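PDB 1QSA: soluble lytic murein transglycosylase from Escherichia coli, which cleaves the glycosidic bonds between N-acetylmuramic acid and N-acetylglucosamine in peptidoglycan, leaving a 1,6-anhydro bond on the muramic acid product. Local coordinates for residues A[73-85]-A[94-107]. Sequence-based numbering, arbitrary orientation. Where two conformers were deposited one is given.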
ATOM      1  N   THR A  73      13.285  -4.996 -17.739  1.00 18.62           N
ATOM      2  CA  THR A  73      14.006  -5.277 -16.501  1.00 18.91           C
ATOM      3  C   THR A  73      15.390  -5.862 -16.814  1.00 19.37           C
ATOM      4  O   THR A  73      16.337  -5.695 -16.031  1.00 17.16           O
ATOM      5  CB  THR A  73      13.237  -6.229 -15.559  1.00 20.07           C
ATOM      6  OG1 THR A  73      13.004  -7.486 -16.199  1.00 19.86           O
ATOM      7  CG2 THR A  73      11.909  -5.609 -15.126  1.00 19.93           C
ATOM      8  N   LEU A  74      15.513  -6.534 -17.962  1.00 16.93           N
ATOM      9  CA  LEU A  74      16.795  -7.128 -18.361  1.00 17.45           C
ATOM     10  C   LEU A  74      17.903  -6.080 -18.530  1.00 15.70           C
ATOM     11  O   LEU A  74      19.087  -6.385 -18.335  1.00 15.27           O
ATOM     12  CB  LEU A  74      16.638  -7.950 -19.648  1.00 17.68           C
ATOM     13  CG  LEU A  74      17.879  -8.709 -20.151  1.00 16.53           C
ATOM     14  CD1 LEU A  74      18.387  -9.688 -19.087  1.00 17.05           C
ATOM     15  CD2 LEU A  74      17.554  -9.449 -21.453  1.00 16.70           C
ATOM     16  N   GLN A  75      17.523  -4.852 -18.875  1.00 16.17           N
ATOM     17  CA  GLN A  75      18.486  -3.758 -19.052  1.00 15.71           C
ATOM     18  C   GLN A  75      19.259  -3.520 -17.739  1.00 16.37           C
ATOM     19  O   GLN A  75      20.502  -3.494 -17.717  1.00 14.47           O
ATOM     20  CB  GLN A  75      17.748  -2.489 -19.471  0.60 16.63           C
ATOM     21  CG  GLN A  75      18.652  -1.334 -19.849  0.60 16.79           C
ATOM     22  CD  GLN A  75      19.481  -1.607 -21.095  0.60 19.39           C
ATOM     23  OE1 GLN A  75      19.245  -2.578 -21.822  0.60 17.42           O
ATOM     24  NE2 GLN A  75      20.469  -0.758 -21.337  0.60 18.33           N
ATOM     25  N   SER A  76      18.521  -3.352 -16.642  1.00 14.61           N
ATOM     26  CA  SER A  76      19.151  -3.160 -15.336  1.00 13.31           C
ATOM     27  C   SER A  76      19.829  -4.440 -14.841  1.00 13.48           C
ATOM     28  O   SER A  76      20.910  -4.372 -14.260  1.00 11.71           O
ATOM     29  CB  SER A  76      18.136  -2.659 -14.293  0.75 11.54           C
ATOM     30  OG  SER A  76      17.802  -1.303 -14.515  0.75 12.71           O
ATOM     31  N   ARG A  77      19.226  -5.606 -15.102  1.00 11.48           N
ATOM     32  CA  ARG A  77      19.809  -6.882 -14.686  1.00 12.66           C
ATOM     33  C   ARG A  77      21.165  -7.128 -15.376  1.00 12.55           C
ATOM     34  O   ARG A  77      22.139  -7.548 -14.730  1.00 12.24           O
ATOM     35  CB  ARG A  77      18.849  -8.028 -14.993  1.00 14.42           C
ATOM     36  CG  ARG A  77      19.367  -9.397 -14.577  1.00 15.69           C
ATOM     37  CD  ARG A  77      18.317 -10.478 -14.825  1.00 19.61           C
ATOM     38  NE  ARG A  77      18.849 -11.811 -14.551  1.00 23.18           N
ATOM     39  CZ  ARG A  77      18.131 -12.935 -14.586  1.00 26.95           C
ATOM     40  NH1 ARG A  77      16.838 -12.901 -14.895  1.00 29.18           N
ATOM     41  NH2 ARG A  77      18.714 -14.103 -14.326  1.00 28.28           N
ATOM     42  N   PHE A  78      21.254  -6.799 -16.664  1.00 10.58           N
ATOM     43  CA  PHE A  78      22.508  -7.013 -17.378  1.00 10.49           C
ATOM     44  C   PHE A  78      23.559  -5.983 -16.965  1.00 10.98           C
ATOM     45  O   PHE A  78      24.760  -6.264 -16.992  1.00 12.11           O
ATOM     46  CB  PHE A  78      22.320  -7.035 -18.886  1.00 10.31           C
ATOM     47  CG  PHE A  78      23.477  -7.657 -19.606  1.00  9.44           C
ATOM     48  CD1 PHE A  78      23.864  -8.966 -19.311  1.00 10.47           C
ATOM     49  CD2 PHE A  78      24.195  -6.933 -20.556  1.00 10.73           C
ATOM     50  CE1 PHE A  78      24.966  -9.553 -19.968  1.00 11.64           C
ATOM     51  CE2 PHE A  78      25.293  -7.512 -21.211  1.00 11.19           C
ATOM     52  CZ  PHE A  78      25.670  -8.821 -20.909  1.00 10.69           C
ATOM     53  N   VAL A  79      23.117  -4.781 -16.594  1.00 10.05           N
ATOM     54  CA  VAL A  79      24.059  -3.772 -16.102  1.00 10.22           C
ATOM     55  C   VAL A  79      24.720  -4.354 -14.855  1.00 11.08           C
ATOM     56  O   VAL A  79      25.942  -4.285 -14.693  1.00 10.13           O
ATOM     57  CB  VAL A  79      23.341  -2.449 -15.760  1.00 11.93           C
ATOM     58  CG1 VAL A  79      24.171  -1.622 -14.759  1.00 11.56           C
ATOM     59  CG2 VAL A  79      23.151  -1.634 -17.024  1.00 13.43           C
ATOM     60  N   ASN A  80      23.920  -4.984 -14.000  1.00 10.54           N
ATOM     61  CA  ASN A  80      24.458  -5.590 -12.784  1.00 10.08           C
ATOM     62  C   ASN A  80      25.410  -6.760 -13.131  1.00 11.99           C
ATOM     63  O   ASN A  80      26.420  -6.971 -12.446  1.00 12.19           O
ATOM     64  CB  ASN A  80      23.321  -6.016 -11.844  1.00 11.63           C
ATOM     65  CG  ASN A  80      22.546  -4.824 -11.306  1.00 11.65           C
ATOM     66  OD1 ASN A  80      23.066  -3.719 -11.260  1.00 10.85           O
ATOM     67  ND2 ASN A  80      21.288  -5.037 -10.929  1.00 13.89           N
ATOM     68  N   GLU A  81      25.112  -7.500 -14.200  1.00 10.95           N
ATOM     69  CA  GLU A  81      25.980  -8.608 -14.625  1.00 10.68           C
ATOM     70  C   GLU A  81      27.322  -8.066 -15.119  1.00 11.75           C
ATOM     71  O   GLU A  81      28.378  -8.592 -14.765  1.00 11.68           O
ATOM     72  CB  GLU A  81      25.304  -9.458 -15.716  1.00 11.04           C
ATOM     73  CG  GLU A  81      26.225 -10.459 -16.462  1.00 10.23           C
ATOM     74  CD  GLU A  81      26.997 -11.421 -15.545  1.00 12.12           C
ATOM     75  OE1 GLU A  81      26.577 -11.665 -14.390  1.00 12.36           O
ATOM     76  OE2 GLU A  81      28.034 -11.947 -16.000  1.00 12.37           O
ATOM     77  N   LEU A  82      27.286  -6.995 -15.911  1.00 10.54           N
ATOM     78  CA  LEU A  82      28.521  -6.394 -16.411  1.00 12.00           C
ATOM     79  C   LEU A  82      29.334  -5.856 -15.230  1.00 13.24           C
ATOM     80  O   LEU A  82      30.558  -5.945 -15.230  1.00 13.97           O
ATOM     81  CB  LEU A  82      28.223  -5.309 -17.456  1.00 11.08           C
ATOM     82  CG  LEU A  82      27.651  -5.877 -18.764  1.00 10.19           C
ATOM     83  CD1 LEU A  82      27.160  -4.740 -19.634  1.00 12.09           C
ATOM     84  CD2 LEU A  82      28.693  -6.710 -19.506  1.00 13.24           C
ATOM     85  N   ALA A  83      28.651  -5.370 -14.191  1.00 12.62           N
ATOM     86  CA  ALA A  83      29.351  -4.880 -13.000  1.00 13.20           C
ATOM     87  C   ALA A  83      30.020  -6.068 -12.297  1.00 13.61           C
ATOM     88  O   ALA A  83      31.163  -5.965 -11.835  1.00 14.85           O
ATOM     89  CB  ALA A  83      28.374  -4.168 -12.051  1.00 12.39           C
ATOM     90  N   ARG A  84      29.339  -7.214 -12.267  1.00 13.50           N
ATOM     91  CA  ARG A  84      29.894  -8.417 -11.640  1.00 13.89           C
ATOM     92  C   ARG A  84      31.181  -8.847 -12.360  1.00 13.93           C
ATOM     93  O   ARG A  84      32.124  -9.320 -11.718  1.00 15.34           O
ATOM     94  CB  ARG A  84      28.892  -9.565 -11.675  1.00 12.65           C
ATOM     95  CG  ARG A  84      29.343 -10.801 -10.904  1.00 13.23           C
ATOM     96  CD  ARG A  84      28.484 -12.016 -11.276  1.00 13.78           C
ATOM     97  NE  ARG A  84      28.697 -12.426 -12.669  1.00 14.23           N
ATOM     98  CZ  ARG A  84      29.751 -13.104 -13.119  1.00 15.53           C
ATOM     99  NH1 ARG A  84      30.700 -13.519 -12.282  1.00 17.04           N
ATOM    100  NH2 ARG A  84      29.847 -13.405 -14.405  1.00 14.44           N
ATOM    101  N   ARG A  85      31.215  -8.689 -13.687  1.00 13.17           N
ATOM    102  CA  ARG A  85      32.396  -9.026 -14.491  1.00 13.06           C
ATOM    103  C   ARG A  85      33.474  -7.951 -14.381  1.00 14.19           C
ATOM    104  O   ARG A  85      34.578  -8.119 -14.913  1.00 15.40           O
ATOM    105  CB  ARG A  85      32.039  -9.105 -15.970  1.00 13.34           C
ATOM    106  CG  ARG A  85      30.974 -10.123 -16.332  1.00 11.54           C
ATOM    107  CD  ARG A  85      30.657 -10.005 -17.806  1.00 12.26           C
ATOM    108  NE  ARG A  85      29.478 -10.803 -18.137  1.00 13.03           N
ATOM    109  CZ  ARG A  85      29.005 -10.981 -19.369  1.00 13.52           C
ATOM    110  NH1 ARG A  85      29.595 -10.404 -20.404  1.00 13.12           N
ATOM    111  NH2 ARG A  85      27.922 -11.722 -19.556  1.00 13.19           N
ATOM    112  N   PHE A  94      26.893  -0.584 -22.985  1.00 13.41           N
ATOM    113  CA  PHE A  94      25.601  -1.263 -23.001  1.00 13.28           C
ATOM    114  C   PHE A  94      24.479  -0.351 -22.487  1.00 14.71           C
ATOM    115  O   PHE A  94      23.348  -0.379 -23.004  1.00 14.47           O
ATOM    116  CB  PHE A  94      25.675  -2.551 -22.160  1.00 12.25           C
ATOM    117  CG  PHE A  94      24.336  -3.215 -21.961  1.00 13.24           C
ATOM    118  CD1 PHE A  94      23.751  -3.962 -22.993  1.00 11.96           C
ATOM    119  CD2 PHE A  94      23.631  -3.045 -20.767  1.00 11.44           C
ATOM    120  CE1 PHE A  94      22.476  -4.526 -22.834  1.00 11.98           C
ATOM    121  CE2 PHE A  94      22.355  -3.605 -20.598  1.00 12.17           C
ATOM    122  CZ  PHE A  94      21.778  -4.345 -21.635  1.00 12.35           C
ATOM    123  N   SER A  95      24.806   0.466 -21.485  1.00 13.62           N
ATOM    124  CA  SER A  95      23.848   1.387 -20.870  1.00 13.16           C
ATOM    125  C   SER A  95      24.477   2.780 -20.747  1.00 14.93           C
ATOM    126  O   SER A  95      24.879   3.195 -19.661  1.00 14.93           O
ATOM    127  CB  SER A  95      23.442   0.864 -19.478  1.00 13.20           C
ATOM    128  OG  SER A  95      22.512   1.734 -18.842  1.00 14.50           O
ATOM    129  N   PRO A  96      24.559   3.529 -21.865  1.00 15.61           N
ATOM    130  CA  PRO A  96      25.148   4.873 -21.820  1.00 16.81           C
ATOM    131  C   PRO A  96      24.365   5.852 -20.941  1.00 16.74           C
ATOM    132  O   PRO A  96      24.940   6.808 -20.426  1.00 16.92           O
ATOM    133  CB  PRO A  96      25.177   5.304 -23.293  1.00 17.02           C
ATOM    134  CG  PRO A  96      24.178   4.412 -23.967  1.00 18.02           C
ATOM    135  CD  PRO A  96      24.313   3.100 -23.252  1.00 16.41           C
ATOM    136  N   GLU A  97      23.063   5.606 -20.786  1.00 17.24           N
ATOM    137  CA  GLU A  97      22.196   6.441 -19.954  1.00 19.73           C
ATOM    138  C   GLU A  97      21.948   5.762 -18.606  1.00 17.27           C
ATOM    139  O   GLU A  97      22.033   4.542 -18.491  1.00 15.83           O
ATOM    140  CB  GLU A  97      20.841   6.681 -20.625  1.00 22.72           C
ATOM    141  CG  GLU A  97      20.898   7.266 -22.031  1.00 31.50           C
ATOM    142  CD  GLU A  97      21.832   8.455 -22.154  1.00 35.96           C
ATOM    143  OE1 GLU A  97      21.840   9.321 -21.248  1.00 38.73           O
ATOM    144  OE2 GLU A  97      22.564   8.520 -23.170  1.00 40.23           O
ATOM    145  N   LYS A  98      21.616   6.567 -17.602  1.00 16.64           N
ATOM    146  CA  LYS A  98      21.336   6.081 -16.248  1.00 16.90           C
ATOM    147  C   LYS A  98      20.251   4.988 -16.300  1.00 15.86           C
ATOM    148  O   LYS A  98      19.197   5.184 -16.910  1.00 16.00           O
ATOM    149  CB  LYS A  98      20.852   7.272 -15.413  1.00 18.45           C
ATOM    150  CG  LYS A  98      20.487   6.993 -13.974  1.00 21.86           C
ATOM    151  CD  LYS A  98      19.784   8.226 -13.407  1.00 25.92           C
ATOM    152  CE  LYS A  98      19.496   8.095 -11.925  1.00 29.79           C
ATOM    153  NZ  LYS A  98      18.776   9.299 -11.386  1.00 31.09           N
ATOM    154  N   PRO A  99      20.531   3.797 -15.741  1.00 15.13           N
ATOM    155  CA  PRO A  99      19.551   2.705 -15.754  1.00 15.07           C
ATOM    156  C   PRO A  99      18.365   2.900 -14.814  1.00 15.79           C
ATOM    157  O   PRO A  99      18.327   3.850 -14.035  1.00 16.04           O
ATOM    158  CB  PRO A  99      20.387   1.466 -15.401  1.00 15.17           C
ATOM    159  CG  PRO A  99      21.515   2.014 -14.601  1.00 12.89           C
ATOM    160  CD  PRO A  99      21.838   3.339 -15.230  1.00 14.54           C
ATOM    161  N   GLY A 100      17.428   1.960 -14.865  1.00 16.87           N
ATOM    162  CA  GLY A 100      16.214   2.060 -14.072  1.00 16.57           C
ATOM    163  C   GLY A 100      16.210   1.736 -12.594  1.00 17.96           C
ATOM    164  O   GLY A 100      15.543   2.426 -11.820  1.00 20.12           O
ATOM    165  N   THR A 101      16.909   0.687 -12.183  1.00 15.67           N
ATOM    166  CA  THR A 101      16.893   0.309 -10.770  1.00 14.21           C
ATOM    167  C   THR A 101      17.983   0.991  -9.979  1.00 14.08           C
ATOM    168  O   THR A 101      19.005   1.390 -10.536  1.00 12.96           O
ATOM    169  CB  THR A 101      17.038  -1.207 -10.587  1.00 14.50           C
ATOM    170  OG1 THR A 101      18.346  -1.624 -11.007  1.00 15.02           O
ATOM    171  CG2 THR A 101      15.995  -1.935 -11.427  1.00 16.05           C
ATOM    172  N   THR A 102      17.783   1.088  -8.670  1.00 12.98           N
ATOM    173  CA  THR A 102      18.780   1.710  -7.818  1.00 11.43           C
ATOM    174  C   THR A 102      20.092   0.950  -7.865  1.00 11.34           C
ATOM    175  O   THR A 102      21.154   1.571  -8.008  1.00 11.12           O
ATOM    176  CB  THR A 102      18.306   1.797  -6.363  1.00 13.80           C
ATOM    177  OG1 THR A 102      17.051   2.481  -6.334  1.00 13.95           O
ATOM    178  CG2 THR A 102      19.305   2.582  -5.535  1.00 12.56           C
ATOM    179  N   GLU A 103      20.024  -0.381  -7.820  1.00 12.11           N
ATOM    180  CA  GLU A 103      21.233  -1.207  -7.854  1.00 10.86           C
ATOM    181  C   GLU A 103      22.016  -0.962  -9.146  1.00 11.65           C
ATOM    182  O   GLU A 103      23.230  -0.736  -9.107  1.00 11.18           O
ATOM    183  CB  GLU A 103      20.908  -2.693  -7.704  1.00 11.04           C
ATOM    184  CG  GLU A 103      22.155  -3.562  -7.622  1.00 12.47           C
ATOM    185  CD  GLU A 103      21.846  -5.044  -7.491  1.00 15.22           C
ATOM    186  OE1 GLU A 103      20.657  -5.421  -7.356  1.00 16.38           O
ATOM    187  OE2 GLU A 103      22.805  -5.843  -7.538  1.00 17.38           O
ATOM    188  N   ALA A 104      21.311  -0.937 -10.278  1.00 10.86           N
ATOM    189  CA  ALA A 104      21.954  -0.671 -11.572  1.00 10.66           C
ATOM    190  C   ALA A 104      22.537   0.751 -11.602  1.00  9.79           C
ATOM    191  O   ALA A 104      23.596   0.974 -12.195  1.00 11.96           O
ATOM    192  CB  ALA A 104      20.961  -0.868 -12.730  1.00 11.58           C
ATOM    193  N   GLN A 105      21.870   1.710 -10.956  1.00  9.36           N
ATOM    194  CA  GLN A 105      22.367   3.092 -10.928  1.00 10.81           C
ATOM    195  C   GLN A 105      23.667   3.168 -10.128  1.00 10.86           C
ATOM    196  O   GLN A 105      24.600   3.876 -10.521  1.00 11.67           O
ATOM    197  CB  GLN A 105      21.311   4.029 -10.350  1.00 10.82           C
ATOM    198  CG  GLN A 105      20.119   4.213 -11.294  1.00 12.20           C
ATOM    199  CD  GLN A 105      18.932   4.869 -10.616  1.00 15.17           C
ATOM    200  OE1 GLN A 105      19.020   5.310  -9.468  1.00 16.56           O
ATOM    201  NE2 GLN A 105      17.817   4.954 -11.335  1.00 16.18           N
ATOM    202  N   CYS A 106      23.724   2.431  -9.017  1.00 11.85           N
ATOM    203  CA  CYS A 106      24.931   2.380  -8.188  1.00 11.68           C
ATOM    204  C   CYS A 106      26.091   1.892  -9.060  1.00 11.19           C
ATOM    205  O   CYS A 106      27.188   2.443  -9.038  1.00 11.02           O
ATOM    206  CB  CYS A 106      24.768   1.390  -7.041  1.00 12.66           C
ATOM    207  SG  CYS A 106      23.493   1.789  -5.799  1.00 20.88           S
ATOM    208  N   ASN A 107      25.834   0.855  -9.846  1.00 10.34           N
ATOM    209  CA  ASN A 107      26.869   0.299 -10.707  1.00 11.09           C
ATOM    210  C   ASN A 107      27.240   1.212 -11.878  1.00 10.87           C
ATOM    211  O   ASN A 107      28.411   1.299 -12.268  1.00 10.25           O
ATOM    212  CB  ASN A 107      26.451  -1.095 -11.185  1.00 10.70           C
ATOM    213  CG  ASN A 107      26.591  -2.139 -10.088  1.00 10.99           C
ATOM    214  OD1 ASN A 107      27.578  -2.138  -9.343  1.00 10.76           O
ATOM    215  ND2 ASN A 107      25.628  -3.043  -9.997  1.00 10.66           N
TER
HETATM  216  O   HOH W   1      17.664   0.436 -17.237  1.00 27.98           O
HETATM  217  O   HOH W   2      18.584  -4.133 -10.349  1.00 20.44           O
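In the alpha-superhelix of this enzyme, F94, at the end of helix 88-94, covers one flank of helix 69-84 and the start of helix 102-114 an adjoining one. F94 packs as a knob into the hole formed by Q75, F78, V79 and L82. The edge of the F78 ring points at the face of F94 in a T-shaped stack, centroids 5.0 Å apart, with F78 CD2 over the ring centre. In one of its two conformers, the Q75 amide runs past the F94 ring with the planes 22° apart, OE1 3.1 Å from F94 CZ, and NE2 gives F94 O a weak hydrogen bond. Cut back to an alanine, position F94 would probably leave that hole unfilled and the F78 edge without its facing ring.

Past the connecting loop, the axes of 73-84 and 102-107 come within 8.7 Å at 41°, with S76 facing A104. In one of two conformers, S76 OG accepts from T101 N (3.2 Å); T101 is the N-cap, its OG1 receiving A104 N at 3.1 Å. V79 CG1 rests on A104 CB (3.9 Å). With CG anti to its carbonyl carbon (chi1 -66°), N80 brings OD1 within 2.9 Å of N107 ND2, which donates from above the carbonyl plane. The N80 amide also stacks on the E103 carboxylate, while A83 CB abuts N107 CG. N107 OD1 takes a hydrogen bond from K141 NZ, and the neighbouring C106 is tied to C139 by a disulfide.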